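Long-range contact in beta-lactamase (Klebsiella pneumoniae, PDB 6HUH), which probably hydrolyses beta-lactam antibiotics to substituted beta-amino acids, as a class D serine beta-lactamase: residues 24-37 and 227-239. Sequence-based numbering, arbitrary orientation.
Sequences TGCMLFADGSGKPF and DQKLIFVHTVIQK
The carbonyl oxygen of C26 accepts two hydrogen bonds from strand 228-238: from T235 N, in the carbonyl plane at 2.8 Å from C26 O, and from H234 ND1, 2.7 Å from C26 O but well above that plane. The paired strands are antiparallel neighbours in the central sheet of the penicillin-binding transpeptidase fold, where the N-terminal strand 26-30 lies between 228-238 and 36-41. Further along, L28 and V233 exchange two backbone hydrogen bonds, each 2.9 Å between N of one and O of the other. A30 N gives a hydrogen bond to I231 O, and the return one from I231 N to A30 O is weak.

The H234 imidazole, its CG swung opposite the backbone N (chi1 -177°), meets C26 O in a bent hydrogen bond (134° at the hydrogen), the oxygen lying out of the ring plane, while NE2 hydrogen-bonds to OE2 of E252 in helix 245-264. M27 bends at chi3 (-60°) and sets its CE over the centre of one imidazole face, 3.7 Å from the H234 ring centroid, a CH-pi contact. On the same side of the sheet F29 CD1 rests 3.7 Å from F232 CB, and helix 245-264 covers F29 through L257 and Q260. The other side carries C26, disulfide-bonded to C43, with L28, A30, I231 and V233; helix 155-166 packs on C26, L28 and V233. A30 CB meets I231 CB at 3.9 Å. Beyond the turn at residues 31-35, the F37 ring turns its edge to L230, CZ lying 3.7 Å from L230 CD1.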
loop_
_atom_site.group_PDB
_atom_site.type_symbol
_atom_site.label_atom_id
_atom_site.label_comp_id
_atom_site.label_asym_id
_atom_site.label_seq_id
_atom_site.Cartn_x
_atom_site.Cartn_y
_atom_site.Cartn_z
ATOM N N THR A 24 -28.140 -5.441 18.016
ATOM C CA THR A 24 -26.976 -5.894 18.765
ATOM C C THR A 24 -25.650 -5.272 18.253
ATOM O O THR A 24 -24.570 -5.805 18.540
ATOM C CB THR A 24 -26.936 -7.418 18.829
ATOM O OG1 THR A 24 -27.181 -7.963 17.532
ATOM C CG2 THR A 24 -27.947 -7.985 19.836
ATOM N N GLY A 25 -25.747 -4.123 17.564
ATOM C CA GLY A 25 -24.600 -3.343 17.106
ATOM C C GLY A 25 -23.956 -2.612 18.274
ATOM O O GLY A 25 -24.575 -2.477 19.332
ATOM N N CYS A 26 -22.727 -2.118 18.120
ATOM C CA CYS A 26 -22.056 -1.455 19.245
ATOM C C CYS A 26 -20.977 -0.406 18.852
ATOM O O CYS A 26 -20.150 -0.710 17.993
ATOM C CB CYS A 26 -21.476 -2.524 20.172
ATOM S SG CYS A 26 -19.947 -2.042 21.004
ATOM N N MET A 27 -20.958 0.798 19.512
ATOM C CA MET A 27 -19.868 1.774 19.361
ATOM C C MET A 27 -19.221 2.090 20.702
ATOM O O MET A 27 -19.783 2.779 21.541
ATOM C CB MET A 27 -20.157 3.044 18.566
ATOM C CG MET A 27 -18.892 3.455 17.799
ATOM S SD MET A 27 -18.782 4.991 16.839
ATOM C CE MET A 27 -20.154 4.744 15.593
ATOM N N LEU A 28 -18.028 1.555 20.883
ATOM C CA LEU A 28 -17.230 1.684 22.089
ATOM C C LEU A 28 -15.992 2.548 21.895
ATOM O O LEU A 28 -15.213 2.311 20.964
ATOM C CB LEU A 28 -16.799 0.265 22.521
ATOM C CG LEU A 28 -16.182 0.129 23.910
ATOM C CD1 LEU A 28 -16.687 -1.094 24.597
ATOM C CD2 LEU A 28 -14.656 0.162 23.866
ATOM N N PHE A 29 -15.755 3.493 22.813
ATOM C CA PHE A 29 -14.532 4.322 22.826
ATOM C C PHE A 29 -13.790 4.127 24.159
ATOM O O PHE A 29 -14.382 4.347 25.232
ATOM C CB PHE A 29 -14.800 5.812 22.536
ATOM C CG PHE A 29 -15.380 6.122 21.179
ATOM C CD1 PHE A 29 -14.574 6.153 20.050
ATOM C CD2 PHE A 29 -16.731 6.419 21.031
ATOM C CE1 PHE A 29 -15.118 6.441 18.791
ATOM C CE2 PHE A 29 -17.267 6.723 19.773
ATOM C CZ PHE A 29 -16.454 6.744 18.664
ATOM N N ALA A 30 -12.528 3.658 24.087
ATOM C CA ALA A 30 -11.694 3.410 25.266
ATOM C C ALA A 30 -10.444 4.307 25.300
ATOM O O ALA A 30 -10.048 4.838 24.266
ATOM C CB ALA A 30 -11.297 1.935 25.336
ATOM N N ASP A 31 -9.830 4.477 26.492
ATOM C CA ASP A 31 -8.605 5.273 26.655
ATOM C C ASP A 31 -7.347 4.474 26.279
ATOM O O ASP A 31 -7.462 3.408 25.664
ATOM C CB ASP A 31 -8.490 5.890 28.070
ATOM C CG ASP A 31 -8.570 4.918 29.233
ATOM O OD1 ASP A 31 -7.742 3.975 29.285
ATOM O OD2 ASP A 31 -9.387 5.159 30.149
ATOM N N GLY A 32 -6.171 5.000 26.657
ATOM C CA GLY A 32 -4.865 4.395 26.386
ATOM C C GLY A 32 -4.688 2.977 26.898
ATOM O O GLY A 32 -4.301 2.095 26.126
ATOM N N SER A 33 -5.001 2.743 28.193
ATOM C CA SER A 33 -4.887 1.431 28.853
ATOM C C SER A 33 -5.818 0.348 28.292
ATOM O O SER A 33 -5.597 -0.836 28.543
ATOM C CB SER A 33 -5.107 1.564 30.361
ATOM O OG SER A 33 -6.424 1.995 30.678
ATOM N N GLY A 34 -6.854 0.778 27.568
ATOM C CA GLY A 34 -7.893 -0.067 26.990
ATOM C C GLY A 34 -9.167 -0.043 27.810
ATOM O O GLY A 34 -10.039 -0.894 27.611
ATOM N N LYS A 35 -9.282 0.924 28.755
ATOM C CA LYS A 35 -10.444 1.076 29.630
ATOM C C LYS A 35 -11.591 1.852 28.925
ATOM O O LYS A 35 -11.423 3.041 28.635
ATOM C CB LYS A 35 -10.028 1.709 30.973
ATOM C CG LYS A 35 -11.160 1.765 32.010
ATOM C CD LYS A 35 -10.684 1.947 33.457
ATOM C CE LYS A 35 -10.284 3.353 33.833
ATOM N NZ LYS A 35 -11.441 4.291 33.838
ATOM N N PRO A 36 -12.749 1.207 28.622
ATOM C CA PRO A 36 -13.857 1.954 27.959
ATOM C C PRO A 36 -14.407 3.100 28.797
ATOM O O PRO A 36 -14.459 2.994 30.030
ATOM C CB PRO A 36 -14.938 0.888 27.685
ATOM C CG PRO A 36 -14.239 -0.449 27.882
ATOM C CD PRO A 36 -13.113 -0.206 28.858
ATOM N N PHE A 37 -14.760 4.217 28.125
ATOM C CA PHE A 37 -15.349 5.398 28.767
ATOM C C PHE A 37 -16.710 5.730 28.142
ATOM O O PHE A 37 -17.445 6.582 28.660
ATOM C CB PHE A 37 -14.396 6.609 28.727
ATOM C CG PHE A 37 -13.957 7.063 27.362
ATOM C CD1 PHE A 37 -14.728 7.949 26.629
ATOM C CD2 PHE A 37 -12.734 6.667 26.843
ATOM C CE1 PHE A 37 -14.311 8.388 25.378
ATOM C CE2 PHE A 37 -12.310 7.111 25.591
ATOM C CZ PHE A 37 -13.104 7.967 24.864
ATOM N N ASP A 227 1.747 12.022 23.042
ATOM C CA ASP A 227 1.405 11.379 24.308
ATOM C C ASP A 227 0.021 10.686 24.253
ATOM O O ASP A 227 -0.081 9.481 24.545
ATOM C CB ASP A 227 1.495 12.391 25.490
ATOM C CG ASP A 227 1.249 13.876 25.176
ATOM O OD1 ASP A 227 0.388 14.173 24.307
ATOM O OD2 ASP A 227 1.897 14.736 25.818
ATOM N N GLN A 228 -1.015 11.445 23.831
ATOM C CA GLN A 228 -2.400 10.989 23.778
ATOM C C GLN A 228 -2.669 9.841 22.808
ATOM O O GLN A 228 -2.183 9.841 21.681
ATOM C CB GLN A 228 -3.354 12.157 23.502
ATOM C CG GLN A 228 -3.384 13.188 24.627
ATOM C CD GLN A 228 -4.768 13.708 24.897
ATOM O OE1 GLN A 228 -5.305 14.541 24.155
ATOM N NE2 GLN A 228 -5.356 13.259 25.997
ATOM N N LYS A 229 -3.435 8.854 23.276
ATOM C CA LYS A 229 -3.872 7.673 22.518
ATOM C C LYS A 229 -5.348 7.367 22.832
ATOM O O LYS A 229 -5.821 7.722 23.913
ATOM C CB LYS A 229 -2.986 6.453 22.816
ATOM C CG LYS A 229 -1.682 6.448 22.029
ATOM C CD LYS A 229 -0.755 5.327 22.471
ATOM C CE LYS A 229 0.649 5.507 21.942
ATOM N NZ LYS A 229 0.796 5.030 20.536
ATOM N N LEU A 230 -6.081 6.751 21.887
ATOM C CA LEU A 230 -7.506 6.458 22.054
ATOM C C LEU A 230 -7.900 5.219 21.265
ATOM O O LEU A 230 -7.780 5.214 20.040
ATOM C CB LEU A 230 -8.331 7.675 21.596
ATOM C CG LEU A 230 -9.858 7.593 21.650
ATOM C CD1 LEU A 230 -10.408 8.683 22.497
ATOM C CD2 LEU A 230 -10.469 7.727 20.258
ATOM N N ILE A 231 -8.372 4.172 21.969
ATOM C CA ILE A 231 -8.860 2.925 21.363
ATOM C C ILE A 231 -10.328 3.176 20.909
ATOM O O ILE A 231 -10.993 4.068 21.439
ATOM C CB ILE A 231 -8.791 1.736 22.365
ATOM C CG1 ILE A 231 -7.415 1.595 23.081
ATOM C CG2 ILE A 231 -9.219 0.432 21.719
ATOM C CD1 ILE A 231 -6.233 1.354 22.302
ATOM N N PHE A 232 -10.817 2.390 19.934
ATOM C CA PHE A 232 -12.190 2.445 19.420
ATOM C C PHE A 232 -12.554 1.088 18.820
ATOM O O PHE A 232 -11.726 0.448 18.176
ATOM C CB PHE A 232 -12.411 3.598 18.419
ATOM C CG PHE A 232 -11.521 3.559 17.208
ATOM C CD1 PHE A 232 -11.795 2.697 16.149
ATOM C CD2 PHE A 232 -10.422 4.400 17.107
ATOM C CE1 PHE A 232 -10.921 2.599 15.056
ATOM C CE2 PHE A 232 -9.583 4.348 15.979
ATOM C CZ PHE A 232 -9.828 3.432 14.971
ATOM N N VAL A 233 -13.778 0.633 19.084
ATOM C CA VAL A 233 -14.295 -0.646 18.614
ATOM C C VAL A 233 -15.717 -0.383 18.144
ATOM O O VAL A 233 -16.495 0.252 18.864
ATOM C CB VAL A 233 -14.250 -1.754 19.712
ATOM C CG1 VAL A 233 -14.758 -3.086 19.177
ATOM C CG2 VAL A 233 -12.855 -1.929 20.304
ATOM N N HIS A 234 -16.062 -0.847 16.935
ATOM C CA HIS A 234 -17.423 -0.672 16.413
ATOM C C HIS A 234 -17.918 -1.888 15.643
ATOM O O HIS A 234 -17.179 -2.436 14.833
ATOM C CB HIS A 234 -17.547 0.617 15.593
ATOM C CG HIS A 234 -18.923 0.920 15.071
ATOM N ND1 HIS A 234 -20.014 0.992 15.904
ATOM C CD2 HIS A 234 -19.321 1.225 13.813
ATOM C CE1 HIS A 234 -21.042 1.307 15.135
ATOM N NE2 HIS A 234 -20.670 1.459 13.869
ATOM N N THR A 235 -19.166 -2.315 15.908
ATOM C CA THR A 235 -19.788 -3.439 15.199
ATOM C C THR A 235 -21.034 -3.012 14.458
ATOM O O THR A 235 -21.764 -2.139 14.929
ATOM C CB THR A 235 -20.077 -4.639 16.087
ATOM O OG1 THR A 235 -20.945 -4.231 17.124
ATOM C CG2 THR A 235 -18.821 -5.279 16.648
ATOM N N VAL A 236 -21.276 -3.634 13.303
ATOM C CA VAL A 236 -22.466 -3.383 12.500
ATOM C C VAL A 236 -23.145 -4.723 12.313
ATOM O O VAL A 236 -22.561 -5.632 11.715
ATOM C CB VAL A 236 -22.155 -2.715 11.135
ATOM C CG1 VAL A 236 -23.380 -2.701 10.233
ATOM C CG2 VAL A 236 -21.612 -1.311 11.321
ATOM N N ILE A 237 -24.366 -4.854 12.810
ATOM C CA ILE A 237 -25.113 -6.085 12.602
ATOM C C ILE A 237 -26.212 -5.783 11.584
ATOM O O ILE A 237 -27.064 -4.921 11.830
ATOM C CB ILE A 237 -25.590 -6.789 13.920
ATOM C CG1 ILE A 237 -24.407 -7.506 14.653
ATOM C CG2 ILE A 237 -26.694 -7.806 13.625
ATOM C CD1 ILE A 237 -23.476 -6.652 15.513
ATOM N N GLN A 238 -26.151 -6.446 10.423
ATOM C CA GLN A 238 -27.102 -6.231 9.342
ATOM C C GLN A 238 -27.313 -7.468 8.482
ATOM O O GLN A 238 -26.537 -8.418 8.539
ATOM C CB GLN A 238 -26.644 -5.053 8.452
ATOM C CG GLN A 238 -25.195 -5.155 7.975
ATOM C CD GLN A 238 -25.029 -4.861 6.510
ATOM O OE1 GLN A 238 -24.759 -3.722 6.118
ATOM N NE2 GLN A 238 -25.137 -5.890 5.671
ATOM N N LYS A 239 -28.373 -7.430 7.667
ATOM C CA LYS A 239 -28.695 -8.443 6.675
ATOM C C LYS A 239 -27.815 -8.045 5.480
ATOM O O LYS A 239 -27.737 -6.849 5.168
ATOM C CB LYS A 239 -30.178 -8.341 6.281
ATOM C CG LYS A 239 -30.786 -9.605 5.662
ATOM C CD LYS A 239 -30.530 -9.789 4.147
ATOM C CE LYS A 239 -31.386 -8.933 3.242
ATOM N NZ LYS A 239 -30.901 -8.972 1.835
#